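Local coordinates for PPC domain-containing protein (PDB 2DT4) that is of unknown function but carries the plant- and prokaryote-conserved (PPC) domain and assembles from three copies of the chain, at residues 12-17 / 27-32; 21-26 / 86-91; 59-64 / 103-108; 126-131 / 136-141. One frame throughout, in Å; residues are numbered along the deposited sequence.

Overall arrangement
Contacts 1 and 2 share helix 22-33 and lie against each other, Phe14 CE1 standing 3.6 Å from Tyr25 CE2. Contact 1, fully buried, joins the helix to strand 5-16 through aromatic rings; contact 2, partly buried, joins it to strand 85-95 of the same mixed sheet through branched aliphatic side chains. Contact 3, at the surface, joins strand 60-65 to the corner and strand at 105-108 by a ring stack beside a valine pair, and connects to contact 2 through a probable hydrogen bond from Leu106 N to Ala90 O. Contact 4, about 24 Å from contact 1 between centres, differs most: hydrogen bonds, an arginine and a tryptophan hold the C-terminal loop against 126-131. Contacts 2, 3 and 4 touch the third subunit.

Contact 1 of 4, residues 12-17 / 27-32; sequences YLFRVP and KNFCKK
Phe29, on helix 22-33, drives the end of its ring into the side chains of Tyr12 and Phe14 on strand 5-16, and the three rings form an aromatic cluster. The first interaction is a T-shaped pair. Phe29 CZ stands over the centre of the Tyr12 ring, 3.4 Å from Tyr12 CD1, and the planes are nearly perpendicular at 88°, with the edge of Phe29 directed at the face of the tyrosine. With its CG anti to the backbone N (chi1 169°), Phe29 reaches from the helix down to the strand.

The second pair is different in kind. Phe14 CE2 lies over one face of Phe29, displaced toward its rim and 3.9 Å from Phe29 CZ; the planes are 34° apart, an oblique pair. Phe29 therefore meets one neighbour with its edge and the other with its face.

The polar end of the tyrosine is served separately, Tyr12 OH being hydrogen-bonded to Glu33. Leu118 of strand 114-123 also touches both Tyr12 and Phe29. With all three rings buried, the chemistry implies that helix and strand are probably joined mainly by dispersion and the edge-to-face attraction of the rings, with the one hydroxyl satisfied at the helix end.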
loop_
_atom_site.group_PDB
_atom_site.type_symbol
_atom_site.label_atom_id
_atom_site.label_comp_id
_atom_site.label_asym_id
_atom_site.label_seq_id
_atom_site.Cartn_x
_atom_site.Cartn_y
_atom_site.Cartn_z
ATOM N N TYR A 12 -8.712 12.323 -3.908
ATOM C CA TYR A 12 -7.732 13.346 -3.610
ATOM C C TYR A 12 -6.287 12.845 -3.623
ATOM O O TYR A 12 -6.012 11.686 -3.321
ATOM C CB TYR A 12 -7.981 13.953 -2.224
ATOM C CG TYR A 12 -9.395 14.462 -1.932
ATOM C CD1 TYR A 12 -9.690 15.810 -2.011
ATOM C CD2 TYR A 12 -10.411 13.592 -1.548
ATOM C CE1 TYR A 12 -10.950 16.280 -1.710
ATOM C CE2 TYR A 12 -11.660 14.060 -1.225
ATOM C CZ TYR A 12 -11.925 15.399 -1.321
ATOM O OH TYR A 12 -13.182 15.871 -0.966
ATOM N N LEU A 13 -5.375 13.740 -3.972
ATOM C CA LEU A 13 -3.941 13.487 -3.948
ATOM C C LEU A 13 -3.298 14.807 -3.582
ATOM O O LEU A 13 -3.536 15.799 -4.269
ATOM C CB LEU A 13 -3.436 12.996 -5.315
ATOM C CG LEU A 13 -1.932 12.684 -5.330
ATOM C CD1 LEU A 13 -1.564 11.580 -4.339
ATOM C CD2 LEU A 13 -1.505 12.331 -6.747
ATOM N N PHE A 14 -2.528 14.823 -2.496
ATOM C CA PHE A 14 -2.018 16.082 -1.961
ATOM C C PHE A 14 -0.771 15.890 -1.137
ATOM O O PHE A 14 -0.493 14.782 -0.616
ATOM C CB PHE A 14 -3.086 16.812 -1.123
ATOM C CG PHE A 14 -3.731 15.968 -0.058
ATOM C CD1 PHE A 14 -3.115 15.751 1.164
ATOM C CD2 PHE A 14 -4.937 15.368 -0.298
ATOM C CE1 PHE A 14 -3.716 14.925 2.130
ATOM C CE2 PHE A 14 -5.540 14.570 0.647
ATOM C CZ PHE A 14 -4.926 14.326 1.858
ATOM N N ARG A 15 -0.036 16.992 -1.001
ATOM C CA ARG A 15 1.065 17.060 -0.077
ATOM C C ARG A 15 0.660 17.767 1.190
ATOM O O ARG A 15 0.150 18.882 1.160
ATOM C CB ARG A 15 2.260 17.785 -0.680
ATOM C CG ARG A 15 3.389 17.859 0.300
ATOM C CD ARG A 15 4.717 18.122 -0.321
ATOM N NE ARG A 15 4.807 19.473 -0.828
ATOM C CZ ARG A 15 5.296 20.521 -0.155
ATOM N NH1 ARG A 15 5.380 21.719 -0.744
ATOM N NH2 ARG A 15 5.646 20.415 1.095
ATOM N N VAL A 16 0.918 17.096 2.302
ATOM C CA VAL A 16 0.647 17.629 3.619
ATOM C C VAL A 16 1.778 18.600 3.995
ATOM O O VAL A 16 2.944 18.249 3.864
ATOM C CB VAL A 16 0.584 16.465 4.649
ATOM C CG1 VAL A 16 0.348 17.001 6.036
ATOM C CG2 VAL A 16 -0.459 15.452 4.283
ATOM N N PRO A 17 1.457 19.808 4.478
ATOM C CA PRO A 17 2.507 20.743 4.888
ATOM C C PRO A 17 3.483 20.205 5.931
ATOM O O PRO A 17 3.098 19.491 6.857
ATOM C CB PRO A 17 1.708 21.922 5.445
ATOM C CG PRO A 17 0.468 21.895 4.710
ATOM C CD PRO A 17 0.131 20.417 4.582
ATOM N N LYS A 27 -7.458 13.883 9.633
ATOM C CA LYS A 27 -8.732 14.077 10.334
ATOM C C LYS A 27 -9.347 15.446 10.031
ATOM O O LYS A 27 -10.533 15.550 9.664
ATOM C CB LYS A 27 -8.558 13.900 11.837
ATOM C CG LYS A 27 -9.836 14.215 12.618
ATOM C CD LYS A 27 -9.714 13.899 14.117
ATOM C CE LYS A 27 -10.989 14.275 14.823
ATOM N NZ LYS A 27 -11.262 13.657 16.174
ATOM N N ASN A 28 -8.534 16.498 10.153
ATOM C CA ASN A 28 -9.015 17.853 9.915
ATOM C C ASN A 28 -9.426 18.082 8.451
ATOM O O ASN A 28 -10.391 18.814 8.153
ATOM C CB ASN A 28 -7.931 18.852 10.355
ATOM C CG ASN A 28 -7.860 18.982 11.889
ATOM O OD1 ASN A 28 -8.850 18.685 12.586
ATOM N ND2 ASN A 28 -6.712 19.417 12.413
ATOM N N PHE A 29 -8.657 17.494 7.542
ATOM C CA PHE A 29 -9.004 17.492 6.121
ATOM C C PHE A 29 -10.431 16.882 5.946
ATOM O O PHE A 29 -11.292 17.473 5.273
ATOM C CB PHE A 29 -7.940 16.762 5.305
ATOM C CG PHE A 29 -8.335 16.492 3.892
ATOM C CD1 PHE A 29 -8.980 15.307 3.589
ATOM C CD2 PHE A 29 -8.053 17.378 2.867
ATOM C CE1 PHE A 29 -9.330 15.015 2.300
ATOM C CE2 PHE A 29 -8.444 17.067 1.570
ATOM C CZ PHE A 29 -9.115 15.890 1.333
ATOM N N CYS A 30 -10.661 15.698 6.504
ATOM C CA CYS A 30 -11.936 15.036 6.349
ATOM C C CYS A 30 -13.039 15.870 7.004
ATOM O O CYS A 30 -14.110 15.958 6.462
ATOM C CB CYS A 30 -11.919 13.607 6.895
ATOM S SG CYS A 30 -10.851 12.507 5.928
ATOM N N LYS A 31 -12.771 16.505 8.144
ATOM C CA LYS A 31 -13.802 17.358 8.752
ATOM C C LYS A 31 -14.207 18.490 7.841
ATOM O O LYS A 31 -15.413 18.761 7.668
ATOM C CB LYS A 31 -13.350 17.887 10.104
ATOM C CG LYS A 31 -13.291 16.823 11.141
ATOM C CD LYS A 31 -12.921 17.420 12.495
ATOM C CE LYS A 31 -12.899 16.343 13.509
ATOM N NZ LYS A 31 -12.560 16.875 14.883
ATOM N N LYS A 32 -13.216 19.135 7.245
ATOM C CA LYS A 32 -13.447 20.230 6.341
ATOM C C LYS A 32 -14.243 19.785 5.127
ATOM O O LYS A 32 -15.191 20.459 4.710
ATOM C CB LYS A 32 -12.131 20.855 5.892
ATOM C CG LYS A 32 -12.337 22.066 4.996
ATOM C CD LYS A 32 -13.325 23.055 5.560
ATOM C CE LYS A 32 -13.399 24.309 4.702
ATOM N NZ LYS A 32 -13.631 23.997 3.250
#

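Contact 2 of 4, residues 21-26 / 86-91; sequences ELLTYI and PFVHAH
Val88 points from strand 85-95 into the first turns of helix 22-33, where Leu23 and Ile26 receive it. Its CB lies 4.2 Å from Leu23 CD2, and from there the two methyls part. CG1, turned away from the backbone N (chi1 -168°), approaches Leu23 CD2 to 3.7 Å and is also near Ile26 CG2. The other methyl, CG2, packs on Ile26 CG2 at 3.9 Å and passes equally close to the backbone O of Leu23. The valine fork thus spans two residues one helical turn apart, and Leu23 CD2 reaches on toward Ala90 CB.

Glu21 N-caps the helix: its OE1 accepts from Thr24 N at 2.8 Å and from Thr24 OG1, while OE2 accepts from Leu23 N and Gly109 N, so four donors grip the carboxylate.

The axes of helix 22-26 and strand 86-91 approach to 8.3 Å at 142°, roughly antiparallel. The helix packs on the mixed sheet, Leu22 touching Leu75 of strand 69-82, while Leu23 also reaches Leu106 of strand 106-111 in the smaller three-stranded sheet.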
loop_
_atom_site.group_PDB
_atom_site.type_symbol
_atom_site.label_atom_id
_atom_site.label_comp_id
_atom_site.label_asym_id
_atom_site.label_seq_id
_atom_site.Cartn_x
_atom_site.Cartn_y
_atom_site.Cartn_z
ATOM N N GLU A 21 1.009 17.194 12.098
ATOM C CA GLU A 21 1.027 15.826 12.624
ATOM C C GLU A 21 0.090 15.119 11.647
ATOM O O GLU A 21 -1.028 15.577 11.393
ATOM C CB GLU A 21 0.513 15.702 14.050
ATOM C CG GLU A 21 0.742 14.321 14.668
ATOM C CD GLU A 21 -0.213 13.292 14.154
ATOM O OE1 GLU A 21 -1.444 13.519 14.258
ATOM O OE2 GLU A 21 0.252 12.239 13.662
ATOM N N LEU A 22 0.637 14.070 11.012
ATOM C CA LEU A 22 -0.101 13.432 9.918
ATOM C C LEU A 22 -1.552 12.986 10.184
ATOM O O LEU A 22 -2.450 13.254 9.370
ATOM C CB LEU A 22 0.744 12.276 9.391
ATOM C CG LEU A 22 0.216 11.574 8.141
ATOM C CD1 LEU A 22 0.019 12.576 7.018
ATOM C CD2 LEU A 22 1.171 10.447 7.732
ATOM N N LEU A 23 -1.776 12.258 11.277
ATOM C CA LEU A 23 -3.122 11.758 11.593
ATOM C C LEU A 23 -4.075 12.922 11.821
ATOM O O LEU A 23 -5.206 12.924 11.312
ATOM C CB LEU A 23 -3.167 10.771 12.785
ATOM C CG LEU A 23 -2.414 9.457 12.563
ATOM C CD1 LEU A 23 -2.353 8.718 13.880
ATOM C CD2 LEU A 23 -3.074 8.600 11.494
ATOM N N THR A 24 -3.584 13.931 12.536
ATOM C CA THR A 24 -4.354 15.127 12.825
ATOM C C THR A 24 -4.751 15.822 11.554
ATOM O O THR A 24 -5.912 16.169 11.379
ATOM C CB THR A 24 -3.545 16.036 13.750
ATOM O OG1 THR A 24 -3.319 15.350 14.988
ATOM C CG2 THR A 24 -4.348 17.286 14.126
ATOM N N TYR A 25 -3.816 15.995 10.626
ATOM C CA TYR A 25 -4.123 16.685 9.383
ATOM C C TYR A 25 -5.179 15.918 8.590
ATOM O O TYR A 25 -6.117 16.493 8.086
ATOM C CB TYR A 25 -2.859 16.862 8.528
ATOM C CG TYR A 25 -3.098 17.463 7.168
ATOM C CD1 TYR A 25 -2.890 18.816 6.923
ATOM C CD2 TYR A 25 -3.557 16.683 6.120
ATOM C CE1 TYR A 25 -3.111 19.355 5.673
ATOM C CE2 TYR A 25 -3.782 17.214 4.873
ATOM C CZ TYR A 25 -3.557 18.542 4.661
ATOM O OH TYR A 25 -3.752 19.054 3.415
ATOM N N ILE A 26 -5.039 14.599 8.504
ATOM C CA ILE A 26 -5.958 13.838 7.677
ATOM C C ILE A 26 -7.356 13.958 8.302
ATOM O O ILE A 26 -8.318 14.149 7.576
ATOM C CB ILE A 26 -5.512 12.352 7.476
ATOM C CG1 ILE A 26 -4.224 12.292 6.648
ATOM C CG2 ILE A 26 -6.632 11.559 6.781
ATOM C CD1 ILE A 26 -3.545 10.989 6.721
ATOM N N PRO A 86 -15.035 11.857 12.050
ATOM C CA PRO A 86 -14.122 11.034 11.253
ATOM C C PRO A 86 -12.897 10.690 12.073
ATOM O O PRO A 86 -12.334 11.559 12.771
ATOM C CB PRO A 86 -13.765 11.930 10.052
ATOM C CG PRO A 86 -14.056 13.281 10.474
ATOM C CD PRO A 86 -15.220 13.180 11.450
ATOM N N PHE A 87 -12.464 9.436 11.970
ATOM C CA PHE A 87 -11.384 8.871 12.753
ATOM C C PHE A 87 -10.413 8.126 11.811
ATOM O O PHE A 87 -10.825 7.322 10.967
ATOM C CB PHE A 87 -11.929 7.903 13.805
ATOM C CG PHE A 87 -10.883 7.286 14.652
ATOM C CD1 PHE A 87 -10.459 7.925 15.783
ATOM C CD2 PHE A 87 -10.315 6.058 14.328
ATOM C CE1 PHE A 87 -9.484 7.355 16.602
ATOM C CE2 PHE A 87 -9.327 5.503 15.120
ATOM C CZ PHE A 87 -8.936 6.167 16.280
ATOM N N VAL A 88 -9.132 8.435 11.957
ATOM C CA VAL A 88 -8.088 7.945 11.061
ATOM C C VAL A 88 -7.337 6.789 11.722
ATOM O O VAL A 88 -6.846 6.909 12.847
ATOM C CB VAL A 88 -7.117 9.067 10.673
ATOM C CG1 VAL A 88 -6.220 8.598 9.519
ATOM C CG2 VAL A 88 -7.882 10.327 10.287
ATOM N N HIS A 89 -7.281 5.652 11.026
ATOM C CA HIS A 89 -6.551 4.476 11.501
ATOM C C HIS A 89 -5.594 4.085 10.411
ATOM O O HIS A 89 -6.015 3.788 9.299
ATOM C CB HIS A 89 -7.484 3.330 11.846
ATOM C CG HIS A 89 -6.801 2.169 12.488
ATOM N ND1 HIS A 89 -5.788 2.331 13.414
ATOM C CD2 HIS A 89 -6.948 0.831 12.316
ATOM C CE1 HIS A 89 -5.364 1.138 13.804
ATOM N NE2 HIS A 89 -6.059 0.217 13.163
ATOM N N ALA A 90 -4.303 4.104 10.714
ATOM C CA ALA A 90 -3.297 3.731 9.725
ATOM C C ALA A 90 -2.114 2.995 10.313
ATOM O O ALA A 90 -1.793 3.141 11.481
ATOM C CB ALA A 90 -2.800 4.950 8.986
ATOM N N HIS A 91 -1.445 2.218 9.474
ATOM C CA HIS A 91 -0.206 1.514 9.828
ATOM C C HIS A 91 0.877 2.018 8.902
ATOM O O HIS A 91 0.605 2.422 7.776
ATOM C CB HIS A 91 -0.322 -0.004 9.661
ATOM C CG HIS A 91 -1.125 -0.664 10.740
ATOM N ND1 HIS A 91 -0.667 -1.761 11.432
ATOM C CD2 HIS A 91 -2.320 -0.349 11.288
ATOM C CE1 HIS A 91 -1.579 -2.139 12.311
ATOM N NE2 HIS A 91 -2.595 -1.301 12.244
#

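Contact 3 of 4, residues 59-64 / 103-108; sequences KEYKVI and GGHLVE
The Tyr61 and His105 rings lie face against face in an offset stack, their centroids 4.2 Å apart and their planes 27° from parallel. One edge of the imidazole lies over the centre of a tyrosine face; reciprocally, Tyr61 OH lies above the imidazole near its rim. At the base of the histidine, His105 CB also comes within 3.7 Å of Tyr61 CE1. A chi1 of 163° swings the imidazole away from its backbone N and out from the corner at residue 105 over the tyrosine. Two more rings adjoin the pair: Phe54 is edge-to-face with Tyr61, and His89 meets His105.

Further along, Val63 CG2 and Val107 CG2 touch loosely at 4.3 Å, across strands 60-65 and 106-111, which flank strand 49-55 in the three-stranded antiparallel sheet.

Tyr61 OH is hydrogen-bonded to a glycerol, probably from the crystallisation liquor. The stack ties strand 60-65 to the corner at residue 105 and the methyls tie it to strand 106-111, while the tyrosine hydroxyl remains accessible to a small polar molecule.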
loop_
_atom_site.group_PDB
_atom_site.type_symbol
_atom_site.label_atom_id
_atom_site.label_comp_id
_atom_site.label_asym_id
_atom_site.label_seq_id
_atom_site.Cartn_x
_atom_site.Cartn_y
_atom_site.Cartn_z
ATOM N N LYS A 59 -5.063 -4.958 26.551
ATOM C CA LYS A 59 -6.044 -4.134 25.830
ATOM C C LYS A 59 -5.569 -2.704 25.570
ATOM O O LYS A 59 -6.335 -1.755 25.655
ATOM C CB LYS A 59 -7.403 -4.158 26.567
ATOM C CG LYS A 59 -7.955 -5.545 26.724
ATOM C CD LYS A 59 -9.359 -5.547 27.349
ATOM C CE LYS A 59 -9.942 -6.942 27.321
ATOM N NZ LYS A 59 -11.434 -6.937 27.494
ATOM N N GLU A 60 -4.287 -2.552 25.219
ATOM C CA GLU A 60 -3.735 -1.259 24.853
ATOM C C GLU A 60 -2.509 -1.449 23.979
ATOM O O GLU A 60 -1.975 -2.537 23.903
ATOM C CB GLU A 60 -3.376 -0.435 26.103
ATOM C CG GLU A 60 -2.186 -0.899 26.905
ATOM C CD GLU A 60 -1.951 -0.024 28.136
ATOM O OE1 GLU A 60 -0.796 0.401 28.368
ATOM O OE2 GLU A 60 -2.931 0.268 28.859
ATOM N N TYR A 61 -2.087 -0.356 23.347
ATOM C CA TYR A 61 -0.900 -0.397 22.498
ATOM C C TYR A 61 0.305 -0.118 23.276
ATOM O O TYR A 61 0.367 0.820 24.053
ATOM C CB TYR A 61 -0.915 0.671 21.404
ATOM C CG TYR A 61 -1.809 0.351 20.247
ATOM C CD1 TYR A 61 -1.374 -0.452 19.233
ATOM C CD2 TYR A 61 -3.102 0.866 20.166
ATOM C CE1 TYR A 61 -2.181 -0.766 18.160
ATOM C CE2 TYR A 61 -3.930 0.552 19.095
ATOM C CZ TYR A 61 -3.452 -0.244 18.078
ATOM O OH TYR A 61 -4.230 -0.557 16.985
ATOM N N LYS A 62 1.352 -0.844 22.894
ATOM C CA LYS A 62 2.739 -0.601 23.380
ATOM C C LYS A 62 3.206 0.443 22.382
ATOM O O LYS A 62 3.153 0.233 21.165
ATOM C CB LYS A 62 3.634 -1.826 23.303
ATOM C CG LYS A 62 5.109 -1.562 23.524
ATOM C CD LYS A 62 5.903 -2.843 23.270
ATOM C CE LYS A 62 7.398 -2.626 23.382
ATOM N NZ LYS A 62 8.090 -3.938 23.274
ATOM N N VAL A 63 3.665 1.562 22.889
ATOM C CA VAL A 63 4.059 2.673 22.047
ATOM C C VAL A 63 5.580 2.727 22.016
ATOM O O VAL A 63 6.249 2.745 23.070
ATOM C CB VAL A 63 3.485 4.004 22.527
ATOM C CG1 VAL A 63 3.989 5.137 21.680
ATOM C CG2 VAL A 63 1.969 4.000 22.509
ATOM N N ILE A 64 6.133 2.698 20.803
ATOM C CA ILE A 64 7.561 2.780 20.569
ATOM C C ILE A 64 7.883 4.136 19.918
ATOM O O ILE A 64 7.494 4.381 18.764
ATOM C CB ILE A 64 8.012 1.622 19.657
ATOM C CG1 ILE A 64 7.572 0.290 20.288
ATOM C CG2 ILE A 64 9.493 1.710 19.400
ATOM C CD1 ILE A 64 7.719 -0.910 19.357
ATOM N N GLY A 103 8.081 -0.560 12.029
ATOM C CA GLY A 103 6.711 -0.235 11.752
ATOM C C GLY A 103 5.706 -0.809 12.705
ATOM O O GLY A 103 6.013 -1.639 13.587
ATOM N N GLY A 104 4.455 -0.434 12.449
ATOM C CA GLY A 104 3.351 -0.878 13.259
ATOM C C GLY A 104 2.178 0.054 13.030
ATOM O O GLY A 104 2.128 0.763 12.020
ATOM N N HIS A 105 1.257 0.111 13.987
ATOM C CA HIS A 105 0.183 1.087 13.967
ATOM C C HIS A 105 0.782 2.479 14.117
ATOM O O HIS A 105 1.667 2.676 14.945
ATOM C CB HIS A 105 -0.756 0.774 15.132
ATOM C CG HIS A 105 -1.677 1.891 15.497
ATOM N ND1 HIS A 105 -1.771 2.397 16.775
ATOM C CD2 HIS A 105 -2.567 2.581 14.748
ATOM C CE1 HIS A 105 -2.685 3.349 16.791
ATOM N NE2 HIS A 105 -3.186 3.476 15.576
ATOM N N LEU A 106 0.303 3.477 13.365
ATOM C CA LEU A 106 0.806 4.830 13.518
ATOM C C LEU A 106 0.072 5.508 14.666
ATOM O O LEU A 106 -1.130 5.683 14.617
ATOM C CB LEU A 106 0.616 5.657 12.248
ATOM C CG LEU A 106 1.173 7.074 12.334
ATOM C CD1 LEU A 106 2.683 7.106 12.558
ATOM C CD2 LEU A 106 0.784 7.840 11.081
ATOM N N VAL A 107 0.820 5.857 15.701
ATOM C CA VAL A 107 0.292 6.561 16.865
ATOM C C VAL A 107 0.338 8.066 16.626
ATOM O O VAL A 107 -0.660 8.755 16.856
ATOM C CB VAL A 107 1.068 6.182 18.149
ATOM C CG1 VAL A 107 0.586 7.049 19.342
ATOM C CG2 VAL A 107 0.866 4.712 18.419
ATOM N N GLU A 108 1.476 8.567 16.143
ATOM C CA GLU A 108 1.591 9.962 15.688
ATOM C C GLU A 108 2.854 10.138 14.881
ATOM O O GLU A 108 3.789 9.356 15.032
ATOM C CB GLU A 108 1.595 10.934 16.870
ATOM C CG GLU A 108 2.740 10.749 17.823
ATOM C CD GLU A 108 2.820 11.849 18.894
ATOM O OE1 GLU A 108 1.981 11.867 19.799
ATOM O OE2 GLU A 108 3.718 12.698 18.828
#

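Contact 4 of 4, residues 126-131 / 136-141; sequences IERKPT and ALWEEL
Lys129 and Leu137 pair their backbones in a single antiparallel bridge of the hydrogen-bonded kind, their CA atoms 5.3 Å apart. Lys129 N donates to Leu137 O at 3.0 Å, nearly straight at 173°, and Leu137 N returns a bond to Lys129 O. Beside the bridge, Trp138 CA approaches Glu127 O to 3.3 Å in a CA-H...O contact. A water accepts from both Glu127 N and Glu139 N, bridging the segments beyond it.

This pairing folds the C-terminal segment back on 126-131, whose weakly bonded strand, about 127-128, runs parallel to strand 69-82 at a margin of the mixed sheet of this PPC protein. The same segment reaches the third subunit, where Arg15 of that subunit hydrogen-bonds to Trp138 O.

Among the side chains, the Trp138 indole is enclosed from two directions. Ile126 CG1 makes a CH-pi contact over the five-membered ring, 3.6 Å from its centroid. On the opposite face lies the Arg128 guanidinium, its plane inclined 34° to the indole. Extended from CG to NE, Arg128 brings NH2 to Ala136 O at 3.0 Å, a bond lying in both the carbonyl and guanidinium planes. Arg128 NH1 hydrogen-bonds to Asn78 and forms a salt bridge with Glu115 of the third subunit, while Trp138 NE1 hydrogen-bonds to Ser80. Further along, Thr131 CG2 packs against Leu137 CB at 3.9 Å.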
loop_
_atom_site.group_PDB
_atom_site.type_symbol
_atom_site.label_atom_id
_atom_site.label_comp_id
_atom_site.label_asym_id
_atom_site.label_seq_id
_atom_site.Cartn_x
_atom_site.Cartn_y
_atom_site.Cartn_z
ATOM N N ILE A 126 -20.521 2.381 8.493
ATOM C CA ILE A 126 -19.312 1.615 8.772
ATOM C C ILE A 126 -18.632 2.377 9.907
ATOM O O ILE A 126 -17.932 3.353 9.704
ATOM C CB ILE A 126 -18.404 1.363 7.525
ATOM C CG1 ILE A 126 -17.207 0.484 7.863
ATOM C CG2 ILE A 126 -17.966 2.643 6.864
ATOM C CD1 ILE A 126 -16.435 0.056 6.631
ATOM N N GLU A 127 -19.005 2.022 11.123
ATOM C CA GLU A 127 -18.593 2.790 12.300
ATOM C C GLU A 127 -17.758 1.995 13.303
ATOM O O GLU A 127 -18.061 0.803 13.560
ATOM C CB GLU A 127 -19.915 3.224 12.953
ATOM C CG GLU A 127 -19.781 4.118 14.171
ATOM C CD GLU A 127 -21.113 4.707 14.624
ATOM O OE1 GLU A 127 -22.177 4.495 13.951
ATOM O OE2 GLU A 127 -21.072 5.383 15.676
ATOM N N ARG A 128 -16.725 2.637 13.859
ATOM C CA ARG A 128 -15.899 2.008 14.881
ATOM C C ARG A 128 -16.588 2.109 16.229
ATOM O O ARG A 128 -16.909 3.206 16.689
ATOM C CB ARG A 128 -14.539 2.653 14.996
ATOM C CG ARG A 128 -13.635 2.452 13.819
ATOM C CD ARG A 128 -12.217 2.938 14.040
ATOM N NE ARG A 128 -11.422 2.687 12.837
ATOM C CZ ARG A 128 -10.939 1.497 12.480
ATOM N NH1 ARG A 128 -10.293 1.388 11.322
ATOM N NH2 ARG A 128 -11.079 0.422 13.232
ATOM N N LYS A 129 -16.846 0.966 16.832
ATOM C CA LYS A 129 -17.461 0.917 18.157
ATOM C C LYS A 129 -16.635 0.050 19.062
ATOM O O LYS A 129 -15.920 -0.850 18.605
ATOM C CB LYS A 129 -18.896 0.409 18.078
ATOM C CG LYS A 129 -19.815 1.283 17.240
ATOM C CD LYS A 129 -21.238 0.788 17.182
ATOM C CE LYS A 129 -22.087 1.574 16.199
ATOM N NZ LYS A 129 -23.336 0.869 15.760
ATOM N N PRO A 130 -16.721 0.276 20.363
ATOM C CA PRO A 130 -15.963 -0.553 21.308
ATOM C C PRO A 130 -16.221 -2.045 21.193
ATOM O O PRO A 130 -17.338 -2.478 20.868
ATOM C CB PRO A 130 -16.448 -0.044 22.671
ATOM C CG PRO A 130 -16.887 1.342 22.404
ATOM C CD PRO A 130 -17.525 1.304 21.065
ATOM N N THR A 131 -15.179 -2.824 21.488
ATOM C CA THR A 131 -15.272 -4.282 21.471
ATOM C C THR A 131 -14.560 -4.822 22.715
ATOM O O THR A 131 -13.838 -4.123 23.396
ATOM C CB THR A 131 -14.653 -4.939 20.202
ATOM O OG1 THR A 131 -13.236 -4.742 20.216
ATOM C CG2 THR A 131 -15.162 -4.282 18.927
ATOM N N ALA A 136 -11.571 -0.304 18.878
ATOM C CA ALA A 136 -12.812 0.224 18.291
ATOM C C ALA A 136 -12.854 -0.280 16.860
ATOM O O ALA A 136 -11.988 0.079 16.057
ATOM C CB ALA A 136 -12.838 1.719 18.327
ATOM N N LEU A 137 -13.817 -1.151 16.589
ATOM C CA LEU A 137 -13.899 -1.800 15.262
ATOM C C LEU A 137 -15.256 -1.696 14.615
ATOM O O LEU A 137 -16.267 -1.483 15.276
ATOM C CB LEU A 137 -13.619 -3.299 15.459
ATOM C CG LEU A 137 -12.276 -3.674 16.115
ATOM C CD1 LEU A 137 -12.154 -5.126 16.413
ATOM C CD2 LEU A 137 -11.106 -3.186 15.274
ATOM N N TRP A 138 -15.286 -1.868 13.295
ATOM C CA TRP A 138 -16.518 -1.957 12.529
ATOM C C TRP A 138 -17.204 -3.301 12.789
ATOM O O TRP A 138 -16.549 -4.265 13.178
ATOM C CB TRP A 138 -16.208 -1.935 11.023
ATOM C CG TRP A 138 -15.309 -0.813 10.580
ATOM C CD1 TRP A 138 -15.222 0.428 11.090
ATOM C CD2 TRP A 138 -14.341 -0.894 9.538
ATOM N NE1 TRP A 138 -14.258 1.147 10.426
ATOM C CE2 TRP A 138 -13.708 0.350 9.458
ATOM C CE3 TRP A 138 -13.966 -1.895 8.643
ATOM C CZ2 TRP A 138 -12.703 0.620 8.524
ATOM C CZ3 TRP A 138 -12.946 -1.646 7.747
ATOM C CH2 TRP A 138 -12.344 -0.384 7.675
ATOM N N GLU A 139 -18.471 -3.372 12.405
ATOM C CA GLU A 139 -19.185 -4.662 12.463
ATOM C C GLU A 139 -18.564 -5.476 11.342
ATOM O O GLU A 139 -18.356 -4.965 10.236
ATOM C CB GLU A 139 -20.690 -4.455 12.247
ATOM C CG GLU A 139 -21.469 -5.741 12.415
ATOM C CD GLU A 139 -22.954 -5.582 12.137
ATOM O OE1 GLU A 139 -23.615 -6.631 11.941
ATOM O OE2 GLU A 139 -23.432 -4.427 12.063
ATOM N N GLU A 140 -18.198 -6.712 11.645
ATOM C CA GLU A 140 -17.541 -7.573 10.675
ATOM C C GLU A 140 -18.460 -7.975 9.541
ATOM O O GLU A 140 -19.709 -7.966 9.672
ATOM C CB GLU A 140 -17.027 -8.819 11.373
ATOM C CG GLU A 140 -18.121 -9.807 11.784
ATOM C CD GLU A 140 -17.603 -10.888 12.716
ATOM O OE1 GLU A 140 -18.282 -11.921 12.853
ATOM O OE2 GLU A 140 -16.526 -10.711 13.308
ATOM N N LEU A 141 -17.818 -8.394 8.445
ATOM C CA LEU A 141 -18.535 -8.899 7.276
ATOM C C LEU A 141 -18.432 -10.426 7.350
ATOM O O LEU A 141 -17.401 -11.021 7.057
ATOM C CB LEU A 141 -17.997 -8.346 5.958
ATOM C CG LEU A 141 -18.633 -8.895 4.677
ATOM C CD1 LEU A 141 -20.112 -8.560 4.644
ATOM C CD2 LEU A 141 -17.971 -8.339 3.453
HETATM O O HOH W 1 -19.887 -0.877 11.305
#